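PDB 4O5J: uncharacterized protein from Helicobacter pylori, which is the sialic acid-binding adhesin SabA, an outer membrane protein whose extracellular domain probably attaches the bacterium to sialylated glycans of its host. Local coordinates for residues A[161-166]-A[335-340]; A[195-200]-A[251-256]; A[202-207]-A[241-246]. All coordinates share one frame; numbering follows the deposited sequence.

After helices 29-54 and 57-76 the chain lays down helix 82-101, then runs through helix 146-163, whose end opens contact 1. Helix 193-209 follows, carrying one side of contact 2 at residues 195-200 and one side of contact 3 at 202-207. Helix 241-268 then returns roughly antiparallel: 241-246 closes the shortest loop, contact 3, and 251-256 closes contact 2 around it. Only at 335-340, just before the long helix 343-396, does the chain close contact 1, so the three loops nest without crossing. Contacts 2 and 3 join the same two helices; contact 1 ties a helix end to a late loop. Helix 82-101 touches all three contacts.

Contact 1: A[161-166]-A[335-340]; sequences AAQTNS and NPYRQV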
loop_
_atom_site.group_PDB
_atom_site.type_symbol
_atom_site.label_atom_id
_atom_site.label_comp_id
_atom_site.label_asym_id
_atom_site.label_seq_id
_atom_site.Cartn_x
_atom_site.Cartn_y
_atom_site.Cartn_z
ATOM N N ALA A 161 -1.151 20.319 -5.184
ATOM C CA ALA A 161 -2.317 20.669 -6.012
ATOM C C ALA A 161 -3.084 19.414 -6.483
ATOM O O ALA A 161 -4.315 19.431 -6.593
ATOM C CB ALA A 161 -1.911 21.539 -7.226
ATOM N N ALA A 162 -2.347 18.332 -6.798
ATOM C CA ALA A 162 -2.992 17.097 -7.252
ATOM C C ALA A 162 -3.924 16.562 -6.165
ATOM O O ALA A 162 -4.998 16.049 -6.441
ATOM C CB ALA A 162 -1.953 16.054 -7.616
ATOM N N GLN A 163 -3.488 16.682 -4.909
ATOM C CA GLN A 163 -4.264 16.107 -3.815
ATOM C C GLN A 163 -5.473 16.952 -3.418
ATOM O O GLN A 163 -6.568 16.433 -3.186
ATOM C CB GLN A 163 -3.358 15.892 -2.567
ATOM C CG GLN A 163 -4.183 15.425 -1.370
ATOM C CD GLN A 163 -3.313 15.200 -0.162
ATOM O OE1 GLN A 163 -2.532 16.075 0.244
ATOM N NE2 GLN A 163 -3.427 14.008 0.425
ATOM N N THR A 164 -5.275 18.255 -3.338
ATOM C CA THR A 164 -6.267 19.137 -2.747
ATOM C C THR A 164 -6.535 20.316 -3.675
ATOM O O THR A 164 -5.600 20.978 -4.151
ATOM C CB THR A 164 -5.759 19.659 -1.387
ATOM O OG1 THR A 164 -5.546 18.539 -0.518
ATOM C CG2 THR A 164 -6.761 20.607 -0.719
ATOM N N ASN A 165 -7.810 20.551 -3.968
ATOM C CA ASN A 165 -8.195 21.716 -4.736
ATOM C C ASN A 165 -8.074 22.970 -3.869
ATOM O O ASN A 165 -8.821 23.153 -2.922
ATOM C CB ASN A 165 -9.603 21.548 -5.225
ATOM C CG ASN A 165 -10.063 22.694 -6.067
ATOM O OD1 ASN A 165 -10.275 23.812 -5.578
ATOM N ND2 ASN A 165 -10.225 22.433 -7.367
ATOM N N SER A 166 -7.112 23.829 -4.186
ATOM C CA SER A 166 -6.876 25.027 -3.405
ATOM C C SER A 166 -8.133 25.874 -3.337
ATOM O O SER A 166 -8.444 26.408 -2.274
ATOM C CB SER A 166 -5.785 25.873 -4.032
ATOM O OG SER A 166 -6.264 26.396 -5.255
ATOM N N ASN A 335 -0.547 28.605 6.809
ATOM C CA ASN A 335 -1.111 27.567 5.927
ATOM C C ASN A 335 -0.235 26.308 5.925
ATOM O O ASN A 335 0.163 25.861 4.854
ATOM C CB ASN A 335 -1.243 28.104 4.495
ATOM C CG ASN A 335 0.085 28.663 3.975
ATOM O OD1 ASN A 335 0.960 29.081 4.768
ATOM N ND2 ASN A 335 0.263 28.646 2.654
ATOM N N PRO A 336 0.085 25.738 7.118
ATOM C CA PRO A 336 0.964 24.549 7.141
ATOM C C PRO A 336 0.237 23.365 6.507
ATOM O O PRO A 336 -0.982 23.473 6.276
ATOM C CB PRO A 336 1.181 24.286 8.643
ATOM C CG PRO A 336 -0.060 24.871 9.302
ATOM C CD PRO A 336 -0.401 26.093 8.467
ATOM N N TYR A 337 0.939 22.256 6.219
ATOM C CA TYR A 337 0.270 21.066 5.682
ATOM C C TYR A 337 -0.568 20.279 6.737
ATOM O O TYR A 337 -0.046 19.361 7.371
ATOM C CB TYR A 337 1.270 20.169 4.929
ATOM C CG TYR A 337 0.642 18.991 4.308
ATOM C CD1 TYR A 337 -0.214 19.168 3.204
ATOM C CD2 TYR A 337 0.891 17.671 4.811
ATOM C CE1 TYR A 337 -0.817 18.057 2.621
ATOM C CE2 TYR A 337 0.289 16.532 4.206
ATOM C CZ TYR A 337 -0.572 16.748 3.107
ATOM O OH TYR A 337 -1.221 15.687 2.416
ATOM N N ARG A 338 -1.850 20.661 6.901
ATOM C CA ARG A 338 -2.743 20.124 7.950
ATOM C C ARG A 338 -3.313 18.738 7.643
ATOM O O ARG A 338 -3.728 18.028 8.576
ATOM C CB ARG A 338 -3.858 21.106 8.295
ATOM C CG ARG A 338 -3.326 22.289 9.119
ATOM C CD ARG A 338 -4.406 23.203 9.673
ATOM N NE ARG A 338 -5.319 22.486 10.559
ATOM C CZ ARG A 338 -5.147 22.310 11.874
ATOM N NH1 ARG A 338 -4.061 22.787 12.497
ATOM N NH2 ARG A 338 -6.079 21.646 12.568
ATOM N N GLN A 339 -3.300 18.348 6.354
ATOM C CA GLN A 339 -3.849 17.071 5.890
ATOM C C GLN A 339 -3.271 15.908 6.716
ATOM O O GLN A 339 -3.928 14.879 6.910
ATOM C CB GLN A 339 -3.587 16.856 4.356
ATOM C CG GLN A 339 -4.505 17.641 3.493
ATOM C CD GLN A 339 -5.893 17.137 3.732
ATOM O OE1 GLN A 339 -6.148 15.948 3.584
ATOM N NE2 GLN A 339 -6.790 18.014 4.153
ATOM N N VAL A 340 -2.047 16.093 7.208
ATOM C CA VAL A 340 -1.321 15.082 7.944
ATOM C C VAL A 340 -2.105 14.663 9.235
ATOM O O VAL A 340 -1.776 13.664 9.887
ATOM C CB VAL A 340 0.151 15.565 8.194
ATOM C CG1 VAL A 340 0.326 16.143 9.590
ATOM C CG2 VAL A 340 1.134 14.441 7.940
#
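Gln163, on the last turn of helix 146-163, reaches across to the phenol of Tyr337 in the loop before helix 343-396. Its CB points toward the loop, CG lies anti to the backbone N (chi1 174°), and the chain stays extended beyond it, which carries the amide clear of the helix. CD comes to rest 3.4 Å from Tyr337 OH. OE1 accepts a short hydrogen bond from Tyr337 OH, 2.6 Å long; the donor lies in the carbonyl plane on a lone pair, at a C=O...O angle of 119°. The amide is almost coplanar with the tyrosine ring, 16° between planes, and OE1 lies at the ring edge, in its plane. NE2 is hydrogen-bonded to Thr92 OG1 and Gln88 OE1, and these bonds at both OE1 and NE2 should hold the buried amide in this orientation. Gln339 adds looser packing, its CG lying 4.1 Å from Gln163 OE1 and 4.2 Å from Thr164 OG1. An inverse gamma turn centred on Tyr337 bends the loop back, and Gln339 N sits 4.3 Å above the centre of the tyrosine ring. Both sides rest on helix 82-101: Gln163 packs on its Ile91 and Leu95, and Tyr337 on Thr92 and Leu95, so the end of helix 146-163 and the late loop share one helix as their support.

Contact 2: A[195-200]-A[251-256]; sequences NALNLA and PILQQA
Leu197 faces Gln254 and Leu253 where helix 193-209 and helix 241-268 pack as an antiparallel pair in a mainly helical adhesion domain, a packing consistent with a tetratricopeptide-repeat-like fold. The axes of the two short segments approach to 10.2 Å and cross at -160°, with Leu197 and Gln254 closest in backbone register. Leu197 points at the opposite helix and carries most of the contact on its side. Its CG lies opposite the carbonyl carbon and beside the backbone N (chi1 -67°); from there CD1 turns to Gln254 and CD2 to Leu253. CB and CD1 both rest against Gln254 CG, each at 3.9 Å, so the aliphatic part of the glutamine lies along the leucine, the two side chains sliding past one another in opposite directions. CD1 also reaches the backbone, 4.1 Å from Gln254 N. The glutamine chain is extended beyond CG, and Gln254 also packs on Gln201 of helix 193-209. Leu253 is turned differently about CA-CB, with CG roughly opposite the backbone N (chi1 -156°, some way from fully staggered), and its stem crosses that of Leu197 at about a right angle. Helix 82-101 packs against Leu253 through Ala86, Val87 and Val90, and Ile304 of helix 281-309 touches it too. Leu197 and Leu253 meet methyl to methyl, with CD2 of Leu197 4.2 Å from CD2 of Leu253.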
loop_
_atom_site.group_PDB
_atom_site.type_symbol
_atom_site.label_atom_id
_atom_site.label_comp_id
_atom_site.label_asym_id
_atom_site.label_seq_id
_atom_site.Cartn_x
_atom_site.Cartn_y
_atom_site.Cartn_z
ATOM N N ASN A 195 -1.204 10.235 -11.735
ATOM C CA ASN A 195 -0.471 11.519 -11.839
ATOM C C ASN A 195 0.124 11.859 -10.461
ATOM O O ASN A 195 1.279 12.223 -10.351
ATOM C CB ASN A 195 -1.455 12.616 -12.266
ATOM C CG ASN A 195 -0.833 13.971 -12.257
ATOM O OD1 ASN A 195 0.197 14.145 -12.876
ATOM N ND2 ASN A 195 -1.386 14.913 -11.513
ATOM N N ALA A 196 -0.663 11.690 -9.405
ATOM C CA ALA A 196 -0.168 12.002 -8.047
ATOM C C ALA A 196 0.990 11.041 -7.674
ATOM O O ALA A 196 2.048 11.505 -7.198
ATOM C CB ALA A 196 -1.309 11.918 -7.063
ATOM N N LEU A 197 0.814 9.741 -7.911
ATOM C CA LEU A 197 1.871 8.771 -7.595
ATOM C C LEU A 197 3.144 9.100 -8.363
ATOM O O LEU A 197 4.259 9.007 -7.834
ATOM C CB LEU A 197 1.442 7.343 -7.843
ATOM C CG LEU A 197 0.340 6.916 -6.864
ATOM C CD1 LEU A 197 -0.182 5.561 -7.252
ATOM C CD2 LEU A 197 0.880 6.906 -5.428
ATOM N N ASN A 198 2.986 9.516 -9.637
ATOM C CA ASN A 198 4.145 9.856 -10.439
ATOM C C ASN A 198 4.902 11.102 -9.884
ATOM O O ASN A 198 6.115 11.132 -9.855
ATOM C CB ASN A 198 3.678 10.123 -11.891
ATOM C CG ASN A 198 4.833 10.579 -12.750
ATOM O OD1 ASN A 198 4.958 11.730 -13.040
ATOM N ND2 ASN A 198 5.701 9.692 -13.083
ATOM N N LEU A 199 4.161 12.119 -9.457
ATOM C CA LEU A 199 4.791 13.288 -8.894
ATOM C C LEU A 199 5.505 12.887 -7.577
ATOM O O LEU A 199 6.646 13.298 -7.321
ATOM C CB LEU A 199 3.757 14.385 -8.656
ATOM C CG LEU A 199 3.216 15.056 -9.923
ATOM C CD1 LEU A 199 1.972 15.885 -9.595
ATOM C CD2 LEU A 199 4.278 15.908 -10.588
ATOM N N ALA A 200 4.831 12.093 -6.752
ATOM C CA ALA A 200 5.395 11.603 -5.479
ATOM C C ALA A 200 6.696 10.838 -5.768
ATOM O O ALA A 200 7.725 11.111 -5.135
ATOM C CB ALA A 200 4.414 10.675 -4.754
ATOM N N PRO A 251 5.984 2.664 -5.617
ATOM C CA PRO A 251 5.932 1.667 -6.685
ATOM C C PRO A 251 4.982 0.536 -6.350
ATOM O O PRO A 251 4.313 0.028 -7.246
ATOM C CB PRO A 251 7.365 1.113 -6.759
ATOM C CG PRO A 251 8.207 2.136 -6.105
ATOM C CD PRO A 251 7.341 2.786 -5.058
ATOM N N ILE A 252 4.896 0.164 -5.073
ATOM C CA ILE A 252 3.956 -0.890 -4.672
ATOM C C ILE A 252 2.526 -0.448 -4.972
ATOM O O ILE A 252 1.721 -1.209 -5.525
ATOM C CB ILE A 252 4.074 -1.245 -3.171
ATOM C CG1 ILE A 252 5.396 -1.944 -2.906
ATOM C CG2 ILE A 252 2.931 -2.126 -2.727
ATOM C CD1 ILE A 252 5.685 -2.161 -1.384
ATOM N N LEU A 253 2.203 0.787 -4.597
ATOM C CA LEU A 253 0.876 1.323 -4.829
ATOM C C LEU A 253 0.609 1.466 -6.377
ATOM O O LEU A 253 -0.463 1.116 -6.860
ATOM C CB LEU A 253 0.753 2.639 -4.119
ATOM C CG LEU A 253 -0.624 3.073 -3.763
ATOM C CD1 LEU A 253 -1.492 1.955 -3.290
ATOM C CD2 LEU A 253 -0.453 4.074 -2.662
ATOM N N GLN A 254 1.612 1.916 -7.147
ATOM C CA GLN A 254 1.480 1.992 -8.614
ATOM C C GLN A 254 1.150 0.642 -9.162
ATOM O O GLN A 254 0.270 0.501 -10.031
ATOM C CB GLN A 254 2.712 2.526 -9.322
ATOM C CG GLN A 254 2.985 3.979 -8.991
ATOM C CD GLN A 254 4.384 4.466 -9.408
ATOM O OE1 GLN A 254 5.402 3.821 -9.073
ATOM N NE2 GLN A 254 4.453 5.607 -10.141
ATOM N N GLN A 255 1.802 -0.374 -8.600
ATOM C CA GLN A 255 1.568 -1.731 -9.038
ATOM C C GLN A 255 0.121 -2.139 -8.695
ATOM O O GLN A 255 -0.610 -2.700 -9.523
ATOM C CB GLN A 255 2.608 -2.630 -8.403
ATOM C CG GLN A 255 2.635 -3.981 -8.994
ATOM C CD GLN A 255 2.883 -3.903 -10.444
ATOM O OE1 GLN A 255 3.671 -3.044 -10.846
ATOM N NE2 GLN A 255 2.205 -4.772 -11.273
ATOM N N ALA A 256 -0.313 -1.786 -7.495
ATOM C CA ALA A 256 -1.672 -2.091 -7.044
ATOM C C ALA A 256 -2.733 -1.395 -7.943
ATOM O O ALA A 256 -3.776 -1.972 -8.258
ATOM C CB ALA A 256 -1.835 -1.639 -5.597
#

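Contact 3: A[202-207]-A[241-246]; sequences QLMDLI and AVFNNI
Bends at chi2 (-57°) and chi3 fold the end of Met204 so that its methyl CE turns into the angle between Phe243 and Ile246. Phe243 reaches back from helix 241-268 with its CG opposite the backbone N (chi1 179°), which swings the ring toward helix 193-209. CE of Met204 lies 3.5 Å from both CD1 and CE1 of Phe243, and 3.7 Å from CG2 of Ile246. The sulfur takes part as well: SD is 4.9 Å from the ring centroid and 55° off its normal, an oblique Met-aromatic contact. One helical turn on, Ile207 presses CG2 against CE1 of Phe243 at 3.5 Å. The far end of the ring reaches the backbone, with CZ 3.5 Å from Met204 O. Around this steeply inclined, roughly antiparallel crossing, helix 82-101 closes in: Ile246 packs on its Ser93 and Val94, Ile207 on Tyr101, and the Phe243 ring meets that of Phe97. All four touching side chains are buried. With methyls, a thioether and an aromatic ring as the side-chain groups that meet, cohesion probably rests mainly on dispersion and exclusion of water, to which the polarisable sulfur may add.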
loop_
_atom_site.group_PDB
_atom_site.type_symbol
_atom_site.label_atom_id
_atom_site.label_comp_id
_atom_site.label_asym_id
_atom_site.label_seq_id
_atom_site.Cartn_x
_atom_site.Cartn_y
_atom_site.Cartn_z
ATOM N N GLN A 202 8.724 11.065 -8.296
ATOM C CA GLN A 202 9.788 11.941 -8.721
ATOM C C GLN A 202 10.391 12.725 -7.547
ATOM O O GLN A 202 11.597 12.961 -7.499
ATOM C CB GLN A 202 9.269 12.966 -9.765
ATOM C CG GLN A 202 8.823 12.331 -11.089
ATOM C CD GLN A 202 8.341 13.414 -12.057
ATOM O OE1 GLN A 202 9.054 14.364 -12.400
ATOM N NE2 GLN A 202 7.105 13.291 -12.444
ATOM N N LEU A 203 9.526 13.230 -6.681
ATOM C CA LEU A 203 9.975 13.974 -5.518
ATOM C C LEU A 203 10.870 13.115 -4.591
ATOM O O LEU A 203 12.040 13.486 -4.287
ATOM C CB LEU A 203 8.795 14.562 -4.770
ATOM C CG LEU A 203 9.092 15.314 -3.481
ATOM C CD1 LEU A 203 10.127 16.433 -3.728
ATOM C CD2 LEU A 203 7.808 15.859 -2.858
ATOM N N MET A 204 10.350 11.969 -4.176
ATOM C CA MET A 204 11.130 11.055 -3.313
ATOM C C MET A 204 12.414 10.625 -4.008
ATOM O O MET A 204 13.476 10.536 -3.362
ATOM C CB MET A 204 10.319 9.853 -2.936
ATOM C CG MET A 204 9.066 10.188 -2.142
ATOM S SD MET A 204 9.386 11.117 -0.604
ATOM C CE MET A 204 9.651 9.711 0.553
ATOM N N ASP A 205 12.356 10.370 -5.325
ATOM C CA ASP A 205 13.588 9.963 -6.063
ATOM C C ASP A 205 14.617 11.086 -6.011
ATOM O O ASP A 205 15.807 10.838 -5.805
ATOM C CB ASP A 205 13.318 9.646 -7.506
ATOM C CG ASP A 205 12.595 8.325 -7.676
ATOM O OD1 ASP A 205 12.453 7.621 -6.635
ATOM O OD2 ASP A 205 12.127 7.975 -8.821
ATOM N N LEU A 206 14.158 12.317 -6.209
ATOM C CA LEU A 206 15.052 13.445 -6.248
ATOM C C LEU A 206 15.685 13.634 -4.869
ATOM O O LEU A 206 16.900 13.886 -4.744
ATOM C CB LEU A 206 14.306 14.712 -6.691
ATOM C CG LEU A 206 15.173 15.960 -6.852
ATOM C CD1 LEU A 206 16.399 15.631 -7.721
ATOM C CD2 LEU A 206 14.372 17.079 -7.462
ATOM N N ILE A 207 14.862 13.558 -3.827
ATOM C CA ILE A 207 15.387 13.656 -2.467
ATOM C C ILE A 207 16.440 12.570 -2.172
ATOM O O ILE A 207 17.543 12.850 -1.630
ATOM C CB ILE A 207 14.251 13.593 -1.434
ATOM C CG1 ILE A 207 13.334 14.842 -1.598
ATOM C CG2 ILE A 207 14.830 13.474 0.029
ATOM C CD1 ILE A 207 12.112 14.861 -0.721
ATOM N N ALA A 241 14.199 5.384 8.356
ATOM C CA ALA A 241 13.180 4.432 7.951
ATOM C C ALA A 241 11.897 5.138 7.480
ATOM O O ALA A 241 11.176 4.628 6.616
ATOM C CB ALA A 241 12.872 3.408 9.108
ATOM N N VAL A 242 11.585 6.281 8.072
ATOM C CA VAL A 242 10.364 6.983 7.708
ATOM C C VAL A 242 10.460 7.362 6.228
ATOM O O VAL A 242 9.503 7.178 5.483
ATOM C CB VAL A 242 10.092 8.217 8.569
ATOM C CG1 VAL A 242 11.170 9.272 8.407
ATOM C CG2 VAL A 242 8.709 8.789 8.237
ATOM N N PHE A 243 11.627 7.841 5.798
ATOM C CA PHE A 243 11.844 8.170 4.409
ATOM C C PHE A 243 11.833 6.920 3.515
ATOM O O PHE A 243 11.071 6.859 2.522
ATOM C CB PHE A 243 13.121 8.927 4.208
ATOM C CG PHE A 243 13.390 9.270 2.728
ATOM C CD1 PHE A 243 12.752 10.342 2.114
ATOM C CD2 PHE A 243 14.236 8.459 1.948
ATOM C CE1 PHE A 243 12.984 10.614 0.758
ATOM C CE2 PHE A 243 14.468 8.720 0.650
ATOM C CZ PHE A 243 13.851 9.809 0.040
ATOM N N ASN A 244 12.664 5.936 3.827
ATOM C CA ASN A 244 12.762 4.759 3.017
ATOM C C ASN A 244 11.426 4.035 2.881
ATOM O O ASN A 244 11.051 3.619 1.782
ATOM C CB ASN A 244 13.809 3.813 3.577
ATOM C CG ASN A 244 15.196 4.434 3.576
ATOM O OD1 ASN A 244 15.483 5.321 2.752
ATOM N ND2 ASN A 244 16.035 4.034 4.502
ATOM N N ASN A 245 10.727 3.845 4.000
ATOM C CA ASN A 245 9.494 3.102 3.967
ATOM C C ASN A 245 8.438 3.840 3.082
ATOM O O ASN A 245 7.752 3.219 2.291
ATOM C CB ASN A 245 8.945 2.896 5.361
ATOM C CG ASN A 245 9.638 1.738 6.076
ATOM O OD1 ASN A 245 10.680 1.251 5.639
ATOM N ND2 ASN A 245 9.039 1.295 7.183
ATOM N N ILE A 246 8.295 5.144 3.253
ATOM C CA ILE A 246 7.354 5.913 2.473
ATOM C C ILE A 246 7.740 5.816 0.989
ATOM O O ILE A 246 6.884 5.577 0.155
ATOM C CB ILE A 246 7.303 7.403 2.892
ATOM C CG1 ILE A 246 6.698 7.544 4.281
ATOM C CG2 ILE A 246 6.494 8.205 1.866
ATOM C CD1 ILE A 246 6.652 9.009 4.820
#